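Local coordinates for protein single domain haemoglobin (Campylobacter jejuni, PDB 2WY4) that binds heme, with cyanide captured in its pocket, and probably binds oxygen or detoxifies nitric oxide, at residues E68-M73 against A127-D132; Q7-C12 against K117-A122; D22-F27 against K54-A59. One frame throughout, in Å; residues are numbered along the deposited sequence. Where two conformers were deposited one is given.

Contact 1: residues E68-M73 against A127-D132; sequences ENLENM and AKFYID. With HEM (protoporphyrin IX containing Fe), chain B.
The phenyl ring of F129 has the L70 backbone and CB over one face and a carboxylate oxygen at its rim, while the neighbouring Y130 ring has a heme vinyl on one face. This is a globin fold, and the contact fastens the loop between the E and F helices (51-65 and 74-86) to the last helix, 113-139, corresponding to helix H. L70 CB sits 4.0 Å from the F129 ring centroid, 16° off the normal, a CH-pi contact over the face. L70 O leans over the far end of the same ring, 3.2 Å from F129 CZ. Nearer the F129 backbone, L70 CD1 packs on CB of the same residue. At the edge, E71 OE2 lies close to the ring plane, 3.8 Å from F129 CE1, with the carboxylate turned 78° to the ring; its other oxygen, OE1, makes a salt bridge to R74. M73, at the N-cap position of helix 74-86, holds CG between its backbone N and carbonyl carbon (chi1 68°) and runs extended from there. Its methyl CE ends obliquely between the two aromatics, 3.9 Å from F129 CD2 and 4.1 Å from Y130 CE1. Y130 thereby carries the contact inward to the heme pocket, within about 4 Å of the H84 side chain, the axial iron ligand. Heme CBB lies above the Y130 ring, displaced toward the rim, and Y130 OH comes to 3.4 Å from heme CMB.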
loop_
_atom_site.group_PDB
_atom_site.type_symbol
_atom_site.label_atom_id
_atom_site.label_comp_id
_atom_site.label_asym_id
_atom_site.label_seq_id
_atom_site.Cartn_x
_atom_site.Cartn_y
_atom_site.Cartn_z
ATOM N N GLU A 68 5.525 -12.394 -6.552
ATOM C CA GLU A 68 5.289 -13.722 -7.141
ATOM C C GLU A 68 4.725 -14.711 -6.128
ATOM O O GLU A 68 4.155 -15.730 -6.502
ATOM C CB GLU A 68 6.595 -14.290 -7.691
ATOM C CG GLU A 68 7.106 -13.551 -8.905
ATOM C CD GLU A 68 8.453 -14.075 -9.368
ATOM O OE1 GLU A 68 9.485 -13.594 -8.857
ATOM O OE2 GLU A 68 8.488 -14.991 -10.220
ATOM N N ASN A 69 4.921 -14.443 -4.839
ATOM C CA ASN A 69 4.412 -15.332 -3.801
ATOM C C ASN A 69 4.207 -14.557 -2.511
ATOM O O ASN A 69 5.129 -14.470 -1.678
ATOM C CB ASN A 69 5.389 -16.490 -3.588
ATOM C CG ASN A 69 4.898 -17.503 -2.579
ATOM O OD1 ASN A 69 5.643 -18.440 -2.196
ATOM N ND2 ASN A 69 3.652 -17.346 -2.136
ATOM N N LEU A 70 3.009 -13.996 -2.355
ATOM C CA LEU A 70 2.725 -13.139 -1.213
ATOM C C LEU A 70 2.754 -13.887 0.117
ATOM O O LEU A 70 2.848 -13.252 1.164
ATOM C CB LEU A 70 1.413 -12.374 -1.409
ATOM C CG LEU A 70 1.385 -11.391 -2.582
ATOM C CD1 LEU A 70 -0.010 -10.772 -2.693
ATOM C CD2 LEU A 70 2.445 -10.309 -2.452
ATOM N N GLU A 71 2.708 -15.220 0.088
ATOM C CA GLU A 71 2.824 -15.993 1.317
ATOM C C GLU A 71 4.128 -15.703 2.020
ATOM O O GLU A 71 4.214 -15.917 3.208
ATOM C CB GLU A 71 2.767 -17.497 1.041
ATOM C CG GLU A 71 1.391 -17.986 0.689
ATOM C CD GLU A 71 0.415 -17.800 1.828
ATOM O OE1 GLU A 71 0.853 -17.757 3.011
ATOM O OE2 GLU A 71 -0.799 -17.688 1.552
ATOM N N ASN A 72 5.163 -15.297 1.270
ATOM C CA ASN A 72 6.475 -14.999 1.861
ATOM C C ASN A 72 6.519 -13.690 2.565
ATOM O O ASN A 72 7.591 -13.269 2.993
ATOM C CB ASN A 72 7.592 -15.058 0.838
ATOM C CG ASN A 72 7.914 -16.471 0.439
ATOM O OD1 ASN A 72 7.578 -17.410 1.175
ATOM N ND2 ASN A 72 8.541 -16.646 -0.741
ATOM N N MET A 73 5.369 -13.021 2.702
ATOM C CA MET A 73 5.293 -11.871 3.592
ATOM C C MET A 73 4.219 -12.067 4.645
ATOM O O MET A 73 3.852 -11.118 5.326
ATOM C CB MET A 73 5.115 -10.545 2.875
ATOM C CG MET A 73 3.795 -10.374 2.197
ATOM S SD MET A 73 3.718 -8.750 1.399
ATOM C CE MET A 73 2.041 -8.654 0.852
ATOM N N ALA A 127 -3.877 -6.236 -1.930
ATOM C CA ALA A 127 -5.044 -5.921 -1.150
ATOM C C ALA A 127 -5.781 -7.175 -0.740
ATOM O O ALA A 127 -6.215 -7.276 0.392
ATOM C CB ALA A 127 -5.962 -4.982 -1.894
ATOM N N LYS A 128 -5.959 -8.106 -1.671
ATOM C CA LYS A 128 -6.657 -9.336 -1.358
ATOM C C LYS A 128 -5.950 -10.105 -0.243
ATOM O O LYS A 128 -6.591 -10.674 0.634
ATOM C CB LYS A 128 -6.775 -10.210 -2.608
ATOM C CG LYS A 128 -7.329 -11.602 -2.314
ATOM C CD LYS A 128 -7.476 -12.390 -3.607
ATOM C CE LYS A 128 -8.427 -13.559 -3.468
ATOM N NZ LYS A 128 -8.146 -14.401 -2.309
ATOM N N PHE A 129 -4.618 -10.146 -0.299
ATOM C CA PHE A 129 -3.854 -10.824 0.748
ATOM C C PHE A 129 -4.104 -10.217 2.135
ATOM O O PHE A 129 -4.326 -10.962 3.108
ATOM C CB PHE A 129 -2.372 -10.784 0.389
ATOM C CG PHE A 129 -1.511 -11.695 1.209
ATOM C CD1 PHE A 129 -1.535 -13.052 1.031
ATOM C CD2 PHE A 129 -0.681 -11.171 2.179
ATOM C CE1 PHE A 129 -0.725 -13.886 1.774
ATOM C CE2 PHE A 129 0.109 -11.998 2.963
ATOM C CZ PHE A 129 0.083 -13.349 2.763
ATOM N N TYR A 130 -4.091 -8.891 2.230
ATOM C CA TYR A 130 -4.372 -8.219 3.496
ATOM C C TYR A 130 -5.824 -8.439 3.929
ATOM O O TYR A 130 -6.107 -8.807 5.086
ATOM C CB TYR A 130 -4.132 -6.718 3.384
ATOM C CG TYR A 130 -2.708 -6.259 3.604
ATOM C CD1 TYR A 130 -1.742 -6.478 2.656
ATOM C CD2 TYR A 130 -2.351 -5.587 4.778
ATOM C CE1 TYR A 130 -0.447 -6.056 2.843
ATOM C CE2 TYR A 130 -1.062 -5.185 4.979
ATOM C CZ TYR A 130 -0.099 -5.408 4.029
ATOM O OH TYR A 130 1.182 -4.989 4.311
ATOM N N ILE A 131 -6.755 -8.242 2.992
ATOM C CA ILE A 131 -8.187 -8.402 3.288
ATOM C C ILE A 131 -8.496 -9.779 3.857
ATOM O O ILE A 131 -9.245 -9.907 4.832
ATOM C CB ILE A 131 -9.027 -8.159 2.009
ATOM C CG1 ILE A 131 -9.018 -6.671 1.618
ATOM C CG2 ILE A 131 -10.479 -8.591 2.203
ATOM C CD1 ILE A 131 -9.481 -6.404 0.176
ATOM N N ASP A 132 -7.932 -10.807 3.245
ATOM C CA ASP A 132 -8.251 -12.177 3.669
ATOM C C ASP A 132 -7.749 -12.475 5.074
ATOM O O ASP A 132 -8.435 -13.133 5.878
ATOM C CB ASP A 132 -7.724 -13.235 2.685
ATOM C CG ASP A 132 -8.483 -13.252 1.341
ATOM O OD1 ASP A 132 -9.560 -12.620 1.209
ATOM O OD2 ASP A 132 -8.033 -13.843 0.341
HETATM C CHA HEM B . -1.111 1.338 9.432
HETATM C CHB HEM B . 0.291 -0.877 5.399
HETATM C CHC HEM B . -4.178 -0.436 3.650
HETATM C CHD HEM B . -5.380 2.358 7.433
HETATM C C1A HEM B . -0.370 0.641 8.554
HETATM C C2A HEM B . 0.989 0.221 8.715
HETATM C C3A HEM B . 1.406 -0.386 7.589
HETATM C C4A HEM B . 0.276 -0.345 6.680
HETATM C CMA HEM B . 2.786 -1.010 7.335
HETATM C CAA HEM B . 1.819 0.435 10.005
HETATM C CBA HEM B . 1.232 -0.338 11.189
HETATM C CGA HEM B . 1.791 -1.694 11.477
HETATM O O1A HEM B . 2.885 -2.040 10.960
HETATM O O2A HEM B . 1.139 -2.424 12.305
HETATM C C1B HEM B . -0.794 -0.919 4.564
HETATM C C2B HEM B . -0.815 -1.525 3.281
HETATM C C3B HEM B . -2.063 -1.406 2.796
HETATM C C4B HEM B . -2.853 -0.724 3.759
HETATM C CMB HEM B . 0.399 -2.114 2.576
HETATM C CAB HEM B . -2.633 -1.837 1.438
HETATM C CBB HEM B . -2.361 -3.016 0.908
HETATM C C1C HEM B . -4.937 0.309 4.522
HETATM C C2C HEM B . -6.311 0.656 4.436
HETATM C C3C HEM B . -6.598 1.428 5.462
HETATM C C4C HEM B . -5.410 1.646 6.247
HETATM C CMC HEM B . -7.274 0.134 3.357
HETATM C CAC HEM B . -7.959 2.031 5.769
HETATM C CBC HEM B . -8.083 3.363 5.828
HETATM C C1D HEM B . -4.315 2.312 8.310
HETATM C C2D HEM B . -4.315 3.012 9.536
HETATM C C3D HEM B . -3.013 2.719 10.194
HETATM C C4D HEM B . -2.353 1.844 9.284
HETATM C CMD HEM B . -5.433 3.874 10.079
HETATM C CAD HEM B . -2.478 3.241 11.516
HETATM C CBD HEM B . -1.427 4.307 11.220
HETATM C CGD HEM B . -1.040 5.132 12.411
HETATM O O1D HEM B . -0.976 6.357 12.254
HETATM O O2D HEM B . -0.776 4.523 13.482
HETATM N NA HEM B . -0.803 0.297 7.291
HETATM N NB HEM B . -2.051 -0.449 4.846
HETATM N NC HEM B . -4.402 0.924 5.644
HETATM N ND HEM B . -3.131 1.626 8.161
HETATM FE FE HEM B . -2.595 0.585 6.498
#

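Contact 2: residues Q7-C12 against K117-A122; sequences QIIKDC and KAWEVA
One bond grips the indole nitrogen of W119: NE1 donates to C12 SG at 3.4 Å, almost straight at 169°, with the sulfur in the plane of the ring. It bridges the first and last helices of the globin fold, 4-34 and 113-139, at the A/H crossing, where the two short segments run nearly perpendicular (95°) with axes 9.7 Å apart. The sulfur therefore meets the indole at its edge, a Cys sulfur-aromatic contact with a real N-H behind it, which satisfies a buried polar group and, with I9 over the face, restrains the ring's rotation. C12 CB follows alongside, 3.9 Å from W119 CZ2. I9 comes over the face instead. Its CG1 is anti to the carbonyl carbon, and a second bend, chi2 -54°, brings CD1 to 3.6 Å from the centroid of the five-membered ring, almost directly above it, a CH-pi contact. That one methyl also rests on two small neighbours a helical turn apart, A118 and A122, so a single branch of I9 spans both alanines and the indole. L16 of helix 4-34 and L102 and I105 of helix 94-109 also pack on W119, tying a third helix to the joint. At the other end, I8 turns CG2 anti to its backbone N, and this branch meets A118 CB at 3.8 Å.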
loop_
_atom_site.group_PDB
_atom_site.type_symbol
_atom_site.label_atom_id
_atom_site.label_comp_id
_atom_site.label_asym_id
_atom_site.label_seq_id
_atom_site.Cartn_x
_atom_site.Cartn_y
_atom_site.Cartn_z
ATOM N N GLN A 7 8.402 -8.549 -13.619
ATOM C CA GLN A 7 9.661 -7.842 -13.722
ATOM C C GLN A 7 9.486 -6.340 -13.546
ATOM O O GLN A 7 10.327 -5.687 -12.936
ATOM C CB GLN A 7 10.397 -8.173 -15.012
ATOM C CG GLN A 7 11.775 -7.524 -15.078
ATOM C CD GLN A 7 12.706 -8.148 -14.093
ATOM O OE1 GLN A 7 12.958 -9.354 -14.156
ATOM N NE2 GLN A 7 13.217 -7.352 -13.169
ATOM N N ILE A 8 8.408 -5.770 -14.073
ATOM C CA ILE A 8 8.146 -4.357 -13.884
ATOM C C ILE A 8 8.024 -4.060 -12.394
ATOM O O ILE A 8 8.600 -3.085 -11.909
ATOM C CB ILE A 8 6.865 -3.946 -14.608
ATOM C CG1 ILE A 8 7.170 -3.776 -16.089
ATOM C CG2 ILE A 8 6.344 -2.611 -14.082
ATOM C CD1 ILE A 8 5.899 -3.586 -16.998
ATOM N N ILE A 9 7.272 -4.878 -11.661
ATOM C CA ILE A 9 7.160 -4.647 -10.227
ATOM C C ILE A 9 8.527 -4.739 -9.558
ATOM O O ILE A 9 8.868 -3.877 -8.752
ATOM C CB ILE A 9 6.111 -5.592 -9.597
ATOM C CG1 ILE A 9 4.709 -5.290 -10.140
ATOM C CG2 ILE A 9 6.135 -5.501 -8.054
ATOM C CD1 ILE A 9 4.251 -3.889 -10.014
ATOM N N LYS A 10 9.334 -5.742 -9.888
ATOM C CA LYS A 10 10.696 -5.828 -9.327
ATOM C C LYS A 10 11.526 -4.602 -9.687
ATOM O O LYS A 10 12.301 -4.110 -8.851
ATOM C CB LYS A 10 11.417 -7.092 -9.805
ATOM C CG LYS A 10 10.753 -8.382 -9.400
ATOM C CD LYS A 10 10.537 -8.483 -7.916
ATOM C CE LYS A 10 10.137 -9.900 -7.522
ATOM N NZ LYS A 10 9.779 -9.976 -6.092
ATOM N N ASP A 11 11.392 -4.096 -10.904
ATOM C CA ASP A 11 12.146 -2.945 -11.366
ATOM C C ASP A 11 11.815 -1.727 -10.530
ATOM O O ASP A 11 12.591 -0.796 -10.434
ATOM C CB ASP A 11 11.803 -2.607 -12.832
ATOM C CG ASP A 11 12.333 -3.609 -13.844
ATOM O OD1 ASP A 11 13.203 -4.447 -13.550
ATOM O OD2 ASP A 11 11.911 -3.570 -15.009
ATOM N N CYS A 12 10.634 -1.730 -9.944
ATOM C CA CYS A 12 10.187 -0.611 -9.130
ATOM C C CYS A 12 10.708 -0.652 -7.706
ATOM O O CYS A 12 10.642 0.368 -7.012
ATOM C CB CYS A 12 8.661 -0.504 -9.145
ATOM S SG CYS A 12 8.028 0.050 -10.757
ATOM N N LYS A 117 -0.473 -0.340 -15.371
ATOM C CA LYS A 117 -1.255 -1.578 -15.404
ATOM C C LYS A 117 -0.685 -2.618 -14.434
ATOM O O LYS A 117 -1.405 -3.301 -13.680
ATOM C CB LYS A 117 -1.275 -2.126 -16.843
ATOM C CG LYS A 117 -2.285 -3.221 -17.098
ATOM C CD LYS A 117 -3.702 -2.764 -16.751
ATOM C CE LYS A 117 -4.750 -3.261 -17.748
ATOM N NZ LYS A 117 -4.881 -2.295 -18.852
ATOM N N ALA A 118 0.640 -2.705 -14.409
ATOM C CA ALA A 118 1.265 -3.689 -13.571
ATOM C C ALA A 118 0.956 -3.370 -12.099
ATOM O O ALA A 118 0.690 -4.277 -11.327
ATOM C CB ALA A 118 2.767 -3.760 -13.854
ATOM N N TRP A 119 0.961 -2.088 -11.733
ATOM C CA TRP A 119 0.656 -1.715 -10.336
ATOM C C TRP A 119 -0.816 -1.870 -10.008
ATOM O O TRP A 119 -1.184 -2.202 -8.888
ATOM C CB TRP A 119 1.118 -0.268 -10.075
ATOM C CG TRP A 119 2.577 -0.257 -9.630
ATOM C CD1 TRP A 119 3.695 0.039 -10.374
ATOM C CD2 TRP A 119 3.063 -0.727 -8.372
ATOM N NE1 TRP A 119 4.836 -0.158 -9.622
ATOM C CE2 TRP A 119 4.467 -0.658 -8.404
ATOM C CE3 TRP A 119 2.444 -1.211 -7.217
ATOM C CZ2 TRP A 119 5.248 -0.989 -7.306
ATOM C CZ3 TRP A 119 3.220 -1.551 -6.141
ATOM C CH2 TRP A 119 4.600 -1.466 -6.204
ATOM N N GLU A 120 -1.676 -1.656 -11.003
ATOM C CA GLU A 120 -3.111 -1.845 -10.781
ATOM C C GLU A 120 -3.362 -3.316 -10.438
ATOM O O GLU A 120 -4.075 -3.657 -9.486
ATOM C CB GLU A 120 -3.932 -1.502 -12.025
ATOM C CG GLU A 120 -3.857 -0.058 -12.440
ATOM C CD GLU A 120 -4.813 0.251 -13.579
ATOM O OE1 GLU A 120 -5.343 -0.703 -14.191
ATOM O OE2 GLU A 120 -5.034 1.444 -13.844
ATOM N N VAL A 121 -2.759 -4.199 -11.227
ATOM C CA VAL A 121 -2.887 -5.628 -10.999
ATOM C C VAL A 121 -2.259 -6.071 -9.655
ATOM O O VAL A 121 -2.865 -6.833 -8.875
ATOM C CB VAL A 121 -2.260 -6.393 -12.180
ATOM C CG1 VAL A 121 -2.235 -7.861 -11.931
ATOM C CG2 VAL A 121 -3.044 -6.120 -13.476
ATOM N N ALA A 122 -1.042 -5.621 -9.405
ATOM C CA ALA A 122 -0.356 -5.981 -8.179
ATOM C C ALA A 122 -1.137 -5.509 -6.981
ATOM O O ALA A 122 -1.255 -6.240 -6.012
ATOM C CB ALA A 122 1.033 -5.396 -8.136
#

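Contact 3: residues D22-F27 against K54-A59; sequences DLTNEF and KALAMA. With HEM (protoporphyrin IX containing Fe), chain B.
L56 faces two ways at the heart of this contact: CD1 lies against the heme, 3.7 Å from C1B, and CD2 turns to the first helix, where it meets CD2 and CE2 of F27. In globin terms this is the B/E crossing, helix 4-34 over helix 51-65, with the two short segments' axes only 8.6 Å apart and their directions at 114°. L56 reaches both neighbours because its CG is anti to the backbone N and its two methyls diverge from there. The same residue touches the bound cyanide and packs on Y28, so it is part of the wall of the ligand pocket. Beside it, A59 CB sits 3.7 Å from heme CMA, and A55 O comes within 3.6 Å of that same methyl.

One step outward, T24 sits where the two backbones come closest, its CA 6.2 Å from A57 CA. Its CG2 drops onto the backbone of the other helix, 3.7 Å from A57 N, with L56 CD2 at 3.8 Å from that same CG2 and A57 CB also against it. The hydroxyl takes the crowded position between backbone N and carbonyl carbon (chi1 58°), from which OG1 bonds to P53 O, with weak bonds to G20 O and E21 O in its own helix. A buried hydroxyl is thus satisfied while its methyl faces the crossing. F27 is backed in turn by V97 and C100 of helix 94-109. Swung anti to its backbone N, its ring crosses the L56 side chain at about a right angle and brings F27 CD2 to 3.5 Å from L56 CD2.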
loop_
_atom_site.group_PDB
_atom_site.type_symbol
_atom_site.label_atom_id
_atom_site.label_comp_id
_atom_site.label_asym_id
_atom_site.label_seq_id
_atom_site.Cartn_x
_atom_site.Cartn_y
_atom_site.Cartn_z
ATOM N N ASP A 22 8.577 9.653 -0.508
ATOM C CA ASP A 22 7.981 10.725 -1.270
ATOM C C ASP A 22 6.653 10.260 -1.915
ATOM O O ASP A 22 5.656 10.988 -1.943
ATOM C CB ASP A 22 9.011 11.203 -2.274
ATOM C CG ASP A 22 10.290 11.572 -1.594
ATOM O OD1 ASP A 22 10.195 12.339 -0.643
ATOM O OD2 ASP A 22 11.366 11.101 -1.945
ATOM N N LEU A 23 6.647 9.025 -2.411
ATOM C CA LEU A 23 5.425 8.450 -2.970
ATOM C C LEU A 23 4.343 8.379 -1.889
ATOM O O LEU A 23 3.199 8.720 -2.130
ATOM C CB LEU A 23 5.701 7.052 -3.481
ATOM C CG LEU A 23 4.524 6.303 -4.063
ATOM C CD1 LEU A 23 3.943 7.055 -5.244
ATOM C CD2 LEU A 23 4.968 4.929 -4.502
ATOM N N THR A 24 4.701 7.905 -0.689
ATOM C CA THR A 24 3.668 7.761 0.304
ATOM C C THR A 24 3.251 9.097 0.899
ATOM O O THR A 24 2.117 9.258 1.306
ATOM C CB THR A 24 3.993 6.735 1.362
ATOM O OG1 THR A 24 5.221 7.108 2.006
ATOM C CG2 THR A 24 4.235 5.383 0.715
ATOM N N ASN A 25 4.151 10.064 0.953
ATOM C CA ASN A 25 3.726 11.400 1.339
ATOM C C ASN A 25 2.628 11.871 0.388
ATOM O O ASN A 25 1.631 12.410 0.824
ATOM C CB ASN A 25 4.881 12.387 1.298
ATOM C CG ASN A 25 5.719 12.348 2.504
ATOM O OD1 ASN A 25 5.301 11.886 3.561
ATOM N ND2 ASN A 25 6.925 12.860 2.355
ATOM N N GLU A 26 2.814 11.650 -0.911
ATOM C CA GLU A 26 1.816 12.032 -1.919
ATOM C C GLU A 26 0.521 11.229 -1.752
ATOM O O GLU A 26 -0.561 11.794 -1.791
ATOM C CB GLU A 26 2.413 11.915 -3.327
ATOM C CG GLU A 26 1.443 12.272 -4.456
ATOM C CD GLU A 26 1.220 13.749 -4.622
ATOM O OE1 GLU A 26 1.904 14.545 -3.973
ATOM O OE2 GLU A 26 0.361 14.116 -5.461
ATOM N N PHE A 27 0.640 9.938 -1.487
ATOM C CA PHE A 27 -0.520 9.102 -1.215
ATOM C C PHE A 27 -1.340 9.659 -0.047
ATOM O O PHE A 27 -2.564 9.800 -0.181
ATOM C CB PHE A 27 -0.073 7.676 -0.897
ATOM C CG PHE A 27 -1.112 6.815 -0.243
ATOM C CD1 PHE A 27 -2.077 6.166 -0.986
ATOM C CD2 PHE A 27 -1.099 6.631 1.122
ATOM C CE1 PHE A 27 -2.959 5.385 -0.377
ATOM C CE2 PHE A 27 -1.981 5.832 1.735
ATOM C CZ PHE A 27 -2.966 5.235 0.975
ATOM N N LYS A 54 7.071 6.254 5.999
ATOM C CA LYS A 54 8.141 5.295 5.800
ATOM C C LYS A 54 7.620 3.863 5.976
ATOM O O LYS A 54 7.978 2.947 5.216
ATOM C CB LYS A 54 9.274 5.593 6.797
ATOM C CG LYS A 54 10.109 6.827 6.424
ATOM C CD LYS A 54 11.207 7.089 7.444
ATOM C CE LYS A 54 11.724 8.564 7.396
ATOM N NZ LYS A 54 12.439 9.021 8.643
ATOM N N ALA A 55 6.745 3.670 6.957
ATOM C CA ALA A 55 6.225 2.351 7.213
ATOM C C ALA A 55 5.445 1.822 5.999
ATOM O O ALA A 55 5.548 0.653 5.626
ATOM C CB ALA A 55 5.326 2.347 8.428
ATOM N N LEU A 56 4.601 2.679 5.398
ATOM C CA LEU A 56 3.832 2.266 4.239
ATOM C C LEU A 56 4.745 1.963 3.088
ATOM O O LEU A 56 4.521 0.963 2.382
ATOM C CB LEU A 56 2.819 3.343 3.869
ATOM C CG LEU A 56 1.941 2.977 2.672
ATOM C CD1 LEU A 56 1.185 1.655 2.890
ATOM C CD2 LEU A 56 1.008 4.154 2.376
ATOM N N ALA A 57 5.727 2.816 2.865
ATOM C CA ALA A 57 6.659 2.585 1.779
ATOM C C ALA A 57 7.349 1.229 1.944
ATOM O O ALA A 57 7.524 0.493 0.987
ATOM C CB ALA A 57 7.671 3.693 1.666
ATOM N N MET A 58 7.744 0.923 3.168
ATOM C CA MET A 58 8.393 -0.328 3.447
ATOM C C MET A 58 7.493 -1.531 3.261
ATOM O O MET A 58 7.937 -2.575 2.818
ATOM C CB MET A 58 8.992 -0.272 4.862
ATOM C CG MET A 58 10.293 0.600 4.982
ATOM S SD MET A 58 11.669 -0.254 4.199
ATOM C CE MET A 58 12.238 -1.257 5.607
ATOM N N ALA A 59 6.219 -1.358 3.570
ATOM C CA ALA A 59 5.260 -2.429 3.316
ATOM C C ALA A 59 5.034 -2.637 1.810
ATOM O O ALA A 59 4.822 -3.785 1.382
ATOM C CB ALA A 59 3.971 -2.103 3.976
HETATM C CHA HEM B . -1.111 1.338 9.432
HETATM C CHB HEM B . 0.291 -0.877 5.399
HETATM C CHC HEM B . -4.178 -0.436 3.650
HETATM C CHD HEM B . -5.380 2.358 7.433
HETATM C C1A HEM B . -0.370 0.641 8.554
HETATM C C2A HEM B . 0.989 0.221 8.715
HETATM C C3A HEM B . 1.406 -0.386 7.589
HETATM C C4A HEM B . 0.276 -0.345 6.680
HETATM C CMA HEM B . 2.786 -1.010 7.335
HETATM C CAA HEM B . 1.819 0.435 10.005
HETATM C CBA HEM B . 1.232 -0.338 11.189
HETATM C CGA HEM B . 1.791 -1.694 11.477
HETATM O O1A HEM B . 2.885 -2.040 10.960
HETATM O O2A HEM B . 1.139 -2.424 12.305
HETATM C C1B HEM B . -0.794 -0.919 4.564
HETATM C C2B HEM B . -0.815 -1.525 3.281
HETATM C C3B HEM B . -2.063 -1.406 2.796
HETATM C C4B HEM B . -2.853 -0.724 3.759
HETATM C CMB HEM B . 0.399 -2.114 2.576
HETATM C CAB HEM B . -2.633 -1.837 1.438
HETATM C CBB HEM B . -2.361 -3.016 0.908
HETATM C C1C HEM B . -4.937 0.309 4.522
HETATM C C2C HEM B . -6.311 0.656 4.436
HETATM C C3C HEM B . -6.598 1.428 5.462
HETATM C C4C HEM B . -5.410 1.646 6.247
HETATM C CMC HEM B . -7.274 0.134 3.357
HETATM C CAC HEM B . -7.959 2.031 5.769
HETATM C CBC HEM B . -8.083 3.363 5.828
HETATM C C1D HEM B . -4.315 2.312 8.310
HETATM C C2D HEM B . -4.315 3.012 9.536
HETATM C C3D HEM B . -3.013 2.719 10.194
HETATM C C4D HEM B . -2.353 1.844 9.284
HETATM C CMD HEM B . -5.433 3.874 10.079
HETATM C CAD HEM B . -2.478 3.241 11.516
HETATM C CBD HEM B . -1.427 4.307 11.220
HETATM C CGD HEM B . -1.040 5.132 12.411
HETATM O O1D HEM B . -0.976 6.357 12.254
HETATM O O2D HEM B . -0.776 4.523 13.482
HETATM N NA HEM B . -0.803 0.297 7.291
HETATM N NB HEM B . -2.051 -0.449 4.846
HETATM N NC HEM B . -4.402 0.924 5.644
HETATM N ND HEM B . -3.131 1.626 8.161
HETATM FE FE HEM B . -2.595 0.585 6.498
#

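Contacts 2 and 3 are buried helix crossings, both on helix 4-34, used near its start in contact 2 and well along it in contact 3. Contact 1 is only partly buried and sets a loop, rather than a helix, against helix 113-139, the element it shares with contact 2. Contact 3 is nested within the chain loop closed by contact 2. Contacts 1 and 3 lie on opposite sides of the chain's centre, yet both reach the heme, and Y130 packs on A59 between them. Contact 2, away from the annotated sites, has a direct N-H to sulfur bond; contacts 1 and 3 lack one between segments and rest mainly on apolar and ring contacts, R74 and P53 holding the polar ends of E71 and T24.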